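Local coordinates for protein lysozyme (Meretrix lusoria, PDB 3AB6) that hydrolyses the beta-1,4 linkages of bacterial peptidoglycan and of chitin, and so lyses Gram-positive bacteria, at residues K16-C21 with Y37-E42; N71-Y76 with A90-G95. One frame throughout, in Å; residues are numbered along the deposited sequence.

Interaction 1. Residues K16-C21 with Y37-E42. With NAG (2-acetamido-2-deoxy-beta-D-glucopyranose), chain B.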
loop_
_atom_site.group_PDB
_atom_site.type_symbol
_atom_site.label_atom_id
_atom_site.label_comp_id
_atom_site.label_asym_id
_atom_site.label_seq_id
_atom_site.Cartn_x
_atom_site.Cartn_y
_atom_site.Cartn_z
ATOM N N LYS A 16 1.825 -2.699 -8.661
ATOM C CA LYS A 16 1.404 -2.489 -10.042
ATOM C C LYS A 16 0.258 -1.476 -10.101
ATOM O O LYS A 16 0.258 -0.572 -10.936
ATOM C CB LYS A 16 0.970 -3.816 -10.662
ATOM C CG LYS A 16 2.125 -4.764 -10.919
ATOM C CD LYS A 16 1.642 -6.123 -11.401
ATOM C CE LYS A 16 2.817 -6.998 -11.807
ATOM N NZ LYS A 16 2.387 -8.374 -12.175
ATOM N N MET A 17 -0.706 -1.627 -9.200
ATOM C CA MET A 17 -1.861 -0.733 -9.137
ATOM C C MET A 17 -1.458 0.723 -8.916
ATOM O O MET A 17 -1.978 1.629 -9.565
ATOM C CB MET A 17 -2.795 -1.173 -8.003
ATOM C CG MET A 17 -4.004 -0.276 -7.788
ATOM S SD MET A 17 -5.102 -0.225 -9.215
ATOM C CE MET A 17 -6.423 0.783 -8.584
ATOM N N GLU A 18 -0.521 0.936 -8.002
ATOM C CA GLU A 18 -0.071 2.280 -7.668
ATOM C C GLU A 18 0.847 2.941 -8.684
ATOM O O GLU A 18 0.759 4.147 -8.896
ATOM C CB GLU A 18 0.640 2.268 -6.314
ATOM C CG GLU A 18 -0.230 1.860 -5.133
ATOM C CD GLU A 18 -1.379 2.820 -4.888
ATOM O OE1 GLU A 18 -1.322 3.965 -5.385
ATOM O OE2 GLU A 18 -2.335 2.434 -4.186
ATOM N N SER A 19 1.714 2.161 -9.323
ATOM C CA SER A 19 2.676 2.743 -10.255
ATOM C C SER A 19 3.163 1.810 -11.350
ATOM O O SER A 19 4.156 2.117 -12.013
ATOM C CB SER A 19 3.900 3.192 -9.472
ATOM O OG SER A 19 4.532 2.047 -8.911
ATOM N N GLY A 20 2.489 0.683 -11.544
ATOM C CA GLY A 20 2.949 -0.266 -12.543
ATOM C C GLY A 20 4.264 -0.804 -12.004
ATOM O O GLY A 20 5.092 -1.355 -12.735
ATOM N N CYS A 21 4.426 -0.626 -10.694
ATOM C CA CYS A 21 5.606 -1.020 -9.924
ATOM C C CYS A 21 6.880 -0.473 -10.538
ATOM O O CYS A 21 7.751 -1.224 -10.979
ATOM C CB CYS A 21 5.705 -2.543 -9.771
ATOM S SG CYS A 21 6.485 -3.049 -8.196
ATOM N N TYR A 37 6.975 3.711 -5.829
ATOM C CA TYR A 37 6.394 2.417 -6.155
ATOM C C TYR A 37 5.009 2.162 -5.589
ATOM O O TYR A 37 4.127 1.671 -6.289
ATOM C CB TYR A 37 7.318 1.281 -5.696
ATOM C CG TYR A 37 8.590 1.144 -6.501
ATOM C CD1 TYR A 37 9.720 1.896 -6.191
ATOM C CD2 TYR A 37 8.656 0.271 -7.586
ATOM C CE1 TYR A 37 10.891 1.782 -6.941
ATOM C CE2 TYR A 37 9.817 0.147 -8.345
ATOM C CZ TYR A 37 10.931 0.903 -8.017
ATOM O OH TYR A 37 12.083 0.774 -8.764
ATOM N N PHE A 38 4.824 2.494 -4.319
ATOM C CA PHE A 38 3.547 2.263 -3.670
ATOM C C PHE A 38 2.721 3.519 -3.425
ATOM O O PHE A 38 1.697 3.461 -2.750
ATOM C CB PHE A 38 3.767 1.506 -2.353
ATOM C CG PHE A 38 4.145 0.054 -2.541
ATOM C CD1 PHE A 38 5.461 -0.315 -2.820
ATOM C CD2 PHE A 38 3.172 -0.937 -2.481
ATOM C CE1 PHE A 38 5.801 -1.656 -3.040
ATOM C CE2 PHE A 38 3.496 -2.279 -2.698
ATOM C CZ PHE A 38 4.812 -2.641 -2.978
ATOM N N GLN A 39 3.167 4.640 -3.986
ATOM C CA GLN A 39 2.472 5.914 -3.843
ATOM C C GLN A 39 2.127 6.196 -2.385
ATOM O O GLN A 39 0.976 6.438 -2.027
ATOM C CB GLN A 39 1.217 5.911 -4.718
ATOM C CG GLN A 39 1.558 6.045 -6.202
ATOM C CD GLN A 39 2.153 7.403 -6.516
ATOM O OE1 GLN A 39 1.444 8.407 -6.527
ATOM N NE2 GLN A 39 3.467 7.447 -6.746
ATOM N N ILE A 40 3.162 6.163 -1.556
ATOM C CA ILE A 40 3.043 6.390 -0.126
ATOM C C ILE A 40 3.073 7.869 0.225
ATOM O O ILE A 40 3.895 8.628 -0.288
ATOM C CB ILE A 40 4.182 5.665 0.616
ATOM C CG1 ILE A 40 4.039 4.159 0.408
ATOM C CG2 ILE A 40 4.157 6.007 2.100
ATOM C CD1 ILE A 40 5.220 3.356 0.908
ATOM N N LYS A 41 2.147 8.276 1.086
ATOM C CA LYS A 41 2.078 9.659 1.527
ATOM C C LYS A 41 2.976 9.805 2.746
ATOM O O LYS A 41 3.372 8.807 3.351
ATOM C CB LYS A 41 0.638 10.029 1.867
ATOM C CG LYS A 41 -0.268 10.018 0.652
ATOM C CD LYS A 41 -1.670 10.494 0.993
ATOM C CE LYS A 41 -2.486 10.672 -0.270
ATOM N NZ LYS A 41 -1.888 11.709 -1.148
ATOM N N GLU A 42 3.308 11.041 3.105
ATOM C CA GLU A 42 4.184 11.261 4.247
ATOM C C GLU A 42 3.597 10.734 5.555
ATOM O O GLU A 42 4.317 10.175 6.377
ATOM C CB GLU A 42 4.519 12.753 4.381
ATOM C CG GLU A 42 5.429 13.073 5.561
ATOM C CD GLU A 42 5.849 14.530 5.600
ATOM O OE1 GLU A 42 4.987 15.403 5.373
ATOM O OE2 GLU A 42 7.039 14.799 5.866
HETATM C C1 NAG B . -4.106 7.186 0.951
HETATM C C2 NAG B . -2.946 6.977 1.931
HETATM C C3 NAG B . -3.518 6.866 3.355
HETATM C C4 NAG B . -4.412 8.087 3.662
HETATM C C5 NAG B . -5.464 8.242 2.558
HETATM C C6 NAG B . -6.279 9.524 2.729
HETATM C C7 NAG B . -0.874 5.852 1.379
HETATM C C8 NAG B . -0.229 4.630 0.795
HETATM N N2 NAG B . -2.195 5.777 1.570
HETATM O O1 NAG B . -3.591 7.481 -0.300
HETATM O O3 NAG B . -2.452 6.818 4.297
HETATM O O4 NAG B . -5.177 7.924 4.836
HETATM O O5 NAG B . -4.787 8.364 1.345
HETATM O O6 NAG B . -7.387 9.370 1.860
HETATM O O7 NAG B . -0.195 6.875 1.581
#
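Glu-18 and Ser-19, toward the C-terminal end of helix 8-19, and Cys-21 a little farther on meet the turn Tyr-37 to Gln-39, which links strand 32-35 to strand 40-41 of the small antiparallel beta-sheet; Gln-39 and Ile-40 opposite Cys-35 form a G1 beta bulge. This helix-sheet junction carries the predicted proton donor, Glu-18. One hydrogen bond crosses: Ser-19 OG donates to Tyr-37 O at 2.7 Å. The donor is tilted 21° from the carbonyl plane. With chi1 at 65°, the short serine holds its hydroxyl between its own backbone N and carbonyl carbon. Arg-22 O is a second carbonyl within hydrogen-bonding distance of OG and competes for its single proton.

Glu-18 packs by van der Waals contact, laying its methylenes along the backbone of the turn, CG lying 3.5 Å from Phe-38 O. Its OE1 touches Gln-39 CB at 3.3 Å, while OE2 is bonded to Tyr-108. The Gln-39 amide, its plane 22° from that of the carboxylate, is pinned through NE2 to Gly-36 O and Gly-25 O.

Farther along, Lys-41 N, at the N-cap of helix 42-47, donates to O7 of the chain B N-acetylglucosamine at 2.8 Å. Sulfur meets ring at the other end, where Cys-21, disulfide-bonded to Cys-15, brings SG to the edge of the Tyr-37 ring, 4.0 Å from CD2.

Interaction 2. Residues N71-Y76 with A90-G95. With NAG (2-acetamido-2-deoxy-beta-D-glucopyranose), chain B; NAG (2-acetamido-2-deoxy-beta-D-glucopyranose), chain C.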
loop_
_atom_site.group_PDB
_atom_site.type_symbol
_atom_site.label_atom_id
_atom_site.label_comp_id
_atom_site.label_asym_id
_atom_site.label_seq_id
_atom_site.Cartn_x
_atom_site.Cartn_y
_atom_site.Cartn_z
ATOM N N ASN A 71 4.787 -2.881 7.586
ATOM C CA ASN A 71 4.687 -2.310 8.927
ATOM C C ASN A 71 3.329 -1.647 9.156
ATOM O O ASN A 71 2.759 -1.731 10.245
ATOM C CB ASN A 71 5.800 -1.282 9.158
ATOM C CG ASN A 71 7.172 -1.923 9.297
ATOM O OD1 ASN A 71 7.287 -3.128 9.525
ATOM N ND2 ASN A 71 8.218 -1.115 9.172
ATOM N N TYR A 72 2.811 -0.993 8.124
ATOM C CA TYR A 72 1.526 -0.316 8.231
ATOM C C TYR A 72 0.401 -1.316 8.480
ATOM O O TYR A 72 -0.483 -1.081 9.307
ATOM C CB TYR A 72 1.257 0.483 6.951
ATOM C CG TYR A 72 0.129 1.487 7.060
ATOM C CD1 TYR A 72 -1.190 1.131 6.766
ATOM C CD2 TYR A 72 0.384 2.801 7.450
ATOM C CE1 TYR A 72 -2.227 2.070 6.852
ATOM C CE2 TYR A 72 -0.641 3.740 7.543
ATOM C CZ TYR A 72 -1.938 3.369 7.241
ATOM O OH TYR A 72 -2.939 4.303 7.334
ATOM N N MET A 73 0.432 -2.438 7.769
ATOM C CA MET A 73 -0.606 -3.444 7.947
ATOM C C MET A 73 -0.454 -4.134 9.299
ATOM O O MET A 73 -1.439 -4.489 9.937
ATOM C CB MET A 73 -0.554 -4.466 6.814
ATOM C CG MET A 73 -0.748 -3.852 5.434
ATOM S SD MET A 73 -2.198 -2.773 5.366
ATOM C CE MET A 73 -1.728 -1.641 4.046
ATOM N N LYS A 74 0.783 -4.323 9.740
ATOM C CA LYS A 74 1.007 -4.957 11.031
ATOM C C LYS A 74 0.426 -4.058 12.124
ATOM O O LYS A 74 -0.116 -4.537 13.120
ATOM C CB LYS A 74 2.505 -5.159 11.268
ATOM C CG LYS A 74 2.825 -6.054 12.461
ATOM C CD LYS A 74 2.384 -7.490 12.195
ATOM C CE LYS A 74 2.655 -8.387 13.393
ATOM N NZ LYS A 74 4.096 -8.393 13.769
ATOM N N ARG A 75 0.525 -2.748 11.920
ATOM C CA ARG A 75 0.025 -1.783 12.893
ATOM C C ARG A 75 -1.486 -1.555 12.907
ATOM O O ARG A 75 -2.088 -1.453 13.981
ATOM C CB ARG A 75 0.729 -0.432 12.692
ATOM C CG ARG A 75 0.204 0.695 13.588
ATOM C CD ARG A 75 1.022 1.979 13.463
ATOM N NE ARG A 75 0.548 3.000 14.399
ATOM C CZ ARG A 75 1.145 4.169 14.614
ATOM N NH1 ARG A 75 2.254 4.485 13.960
ATOM N NH2 ARG A 75 0.632 5.024 15.492
ATOM N N TYR A 76 -2.104 -1.502 11.730
ATOM C CA TYR A 76 -3.535 -1.203 11.634
ATOM C C TYR A 76 -4.544 -2.263 11.191
ATOM O O TYR A 76 -5.708 -2.201 11.585
ATOM C CB TYR A 76 -3.733 0.008 10.717
ATOM C CG TYR A 76 -3.177 1.313 11.236
ATOM C CD1 TYR A 76 -3.624 1.854 12.441
ATOM C CD2 TYR A 76 -2.239 2.037 10.496
ATOM C CE1 TYR A 76 -3.156 3.086 12.895
ATOM C CE2 TYR A 76 -1.763 3.272 10.941
ATOM C CZ TYR A 76 -2.230 3.790 12.142
ATOM O OH TYR A 76 -1.791 5.020 12.583
ATOM N N ALA A 90 -5.080 -4.178 0.742
ATOM C CA ALA A 90 -5.184 -3.247 -0.381
ATOM C C ALA A 90 -6.097 -2.079 -0.018
ATOM O O ALA A 90 -5.794 -0.919 -0.308
ATOM C CB ALA A 90 -5.728 -3.975 -1.618
ATOM N N ARG A 91 -7.220 -2.385 0.617
ATOM C CA ARG A 91 -8.156 -1.341 1.001
ATOM C C ARG A 91 -7.567 -0.449 2.085
ATOM O O ARG A 91 -7.783 0.761 2.082
ATOM C CB ARG A 91 -9.482 -1.967 1.440
ATOM C CG ARG A 91 -10.191 -2.662 0.283
ATOM C CD ARG A 91 -11.545 -3.213 0.681
ATOM N NE ARG A 91 -12.463 -2.146 1.059
ATOM C CZ ARG A 91 -13.713 -2.336 1.464
ATOM N NH1 ARG A 91 -14.209 -3.563 1.549
ATOM N NH2 ARG A 91 -14.469 -1.296 1.781
ATOM N N GLU A 92 -6.804 -1.036 3.004
ATOM C CA GLU A 92 -6.171 -0.248 4.052
ATOM C C GLU A 92 -5.176 0.699 3.399
ATOM O O GLU A 92 -5.095 1.873 3.744
ATOM C CB GLU A 92 -5.420 -1.154 5.031
ATOM C CG GLU A 92 -6.315 -1.867 6.017
ATOM C CD GLU A 92 -6.840 -0.935 7.090
ATOM O OE1 GLU A 92 -6.084 -0.619 8.033
ATOM O OE2 GLU A 92 -8.008 -0.512 6.984
ATOM N N HIS A 93 -4.421 0.169 2.444
ATOM C CA HIS A 93 -3.415 0.957 1.750
ATOM C C HIS A 93 -4.023 2.180 1.080
ATOM O O HIS A 93 -3.497 3.282 1.191
ATOM C CB HIS A 93 -2.699 0.105 0.699
ATOM C CG HIS A 93 -1.488 0.763 0.121
ATOM N ND1 HIS A 93 -0.329 0.954 0.844
ATOM C CD2 HIS A 93 -1.262 1.300 -1.101
ATOM C CE1 HIS A 93 0.557 1.584 0.092
ATOM N NE2 HIS A 93 0.014 1.806 -1.093
ATOM N N ASN A 94 -5.147 1.985 0.401
ATOM C CA ASN A 94 -5.798 3.076 -0.308
ATOM C C ASN A 94 -6.596 4.025 0.572
ATOM O O ASN A 94 -6.708 5.210 0.259
ATOM C CB ASN A 94 -6.720 2.512 -1.394
ATOM C CG ASN A 94 -7.398 3.599 -2.210
ATOM O OD1 ASN A 94 -6.737 4.403 -2.868
ATOM N ND2 ASN A 94 -8.725 3.627 -2.172
ATOM N N GLY A 95 -7.137 3.512 1.674
ATOM C CA GLY A 95 -7.956 4.341 2.544
ATOM C C GLY A 95 -7.480 4.717 3.935
ATOM O O GLY A 95 -8.178 5.451 4.629
HETATM C C1 NAG B . -4.106 7.186 0.951
HETATM C C2 NAG B . -2.946 6.977 1.931
HETATM C C3 NAG B . -3.518 6.866 3.355
HETATM C C4 NAG B . -4.412 8.087 3.662
HETATM C C5 NAG B . -5.464 8.242 2.558
HETATM C C6 NAG B . -6.279 9.524 2.729
HETATM C C7 NAG B . -0.874 5.852 1.379
HETATM C C8 NAG B . -0.229 4.630 0.795
HETATM N N2 NAG B . -2.195 5.777 1.570
HETATM O O1 NAG B . -3.591 7.481 -0.300
HETATM O O3 NAG B . -2.452 6.818 4.297
HETATM O O4 NAG B . -5.177 7.924 4.836
HETATM O O5 NAG B . -4.787 8.364 1.345
HETATM O O6 NAG B . -7.387 9.370 1.860
HETATM O O7 NAG B . -0.195 6.875 1.581
HETATM C C1 NAG C . -4.604 8.636 5.938
HETATM C C2 NAG C . -5.700 8.950 6.960
HETATM C C3 NAG C . -5.124 9.592 8.235
HETATM C C4 NAG C . -3.874 8.850 8.751
HETATM C C5 NAG C . -2.919 8.554 7.597
HETATM C C6 NAG C . -1.679 7.731 8.010
HETATM C C7 NAG C . -7.946 9.530 6.263
HETATM C C8 NAG C . -8.840 10.604 5.713
HETATM N N2 NAG C . -6.672 9.866 6.372
HETATM O O3 NAG C . -6.128 9.642 9.243
HETATM O O4 NAG C . -3.205 9.635 9.728
HETATM O O5 NAG C . -3.600 7.851 6.566
HETATM O O6 NAG C . -2.084 6.501 8.570
HETATM O O7 NAG C . -8.402 8.420 6.571
#
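Met-73 reaches from helix 62-76 toward Glu-92 and His-93 of helix 86-95. CB and CG form the stem, with CG beside the backbone N (chi1 -59°), and a bend at chi2 carries the thioether across. Contact with the other helix begins at SD, which rests 3.6 Å from Glu-92 CB, the two chains running alongside one another and pointing opposite ways. The terminal methyl CE touches the backbone there, 3.6 Å from His-93 N, and approaches the edge of the imidazole. A flexible, unbranched thioether suits this buried interface; no hydrogen bond joins 71-76 to 90-95.

The segment axes cross at 99°, 10.4 Å apart, a nearly perpendicular helix pair that here lines the sugar-binding cleft of the lysozyme fold. Tyr-72 has the length to span from helix to sugar: its OH donates to O6 of one N-acetylglucosamine (chain C) at 2.7 Å, with O6 in plane at the ring edge. Its ring is further held by CD2 of Tyr-76 over one face and by stacking with Tyr-44.

His-93 serves the neighbouring sugar (chain B) twice. Its carbonyl O accepts from the acetamido N2 at 2.8 Å, nearly straight at 177°, while the acetamido methyl C8 lies over one face of the imidazole, 3.2 Å from CE1. ND1 is hydrogen-bonded with Tyr-44 OH. Glu-92 OE1 lies 3.6 Å from Tyr-76 CB, and OE2 is bonded to Cys-100 N.

Overall arrangement
From the N terminus, helix 8-19 runs into residues 16-21, and interaction 1 closes the first loop when the chain returns at 37-42 after the hairpin of strands 26-29 and 32-35. The chain then passes through helices 42-47 and 55-59 to helix 62-76, and interaction 2 closes a second loop against helix 86-95. The two loops follow in series, neither nested nor crossed, with contact centres about 13 Å apart. One ties the first helix to the sheet, the other joins two later helices. They meet at His-93 NE2, 2.9 Å from Phe-38 O in a probable hydrogen bond, and both touch the chain B sugar.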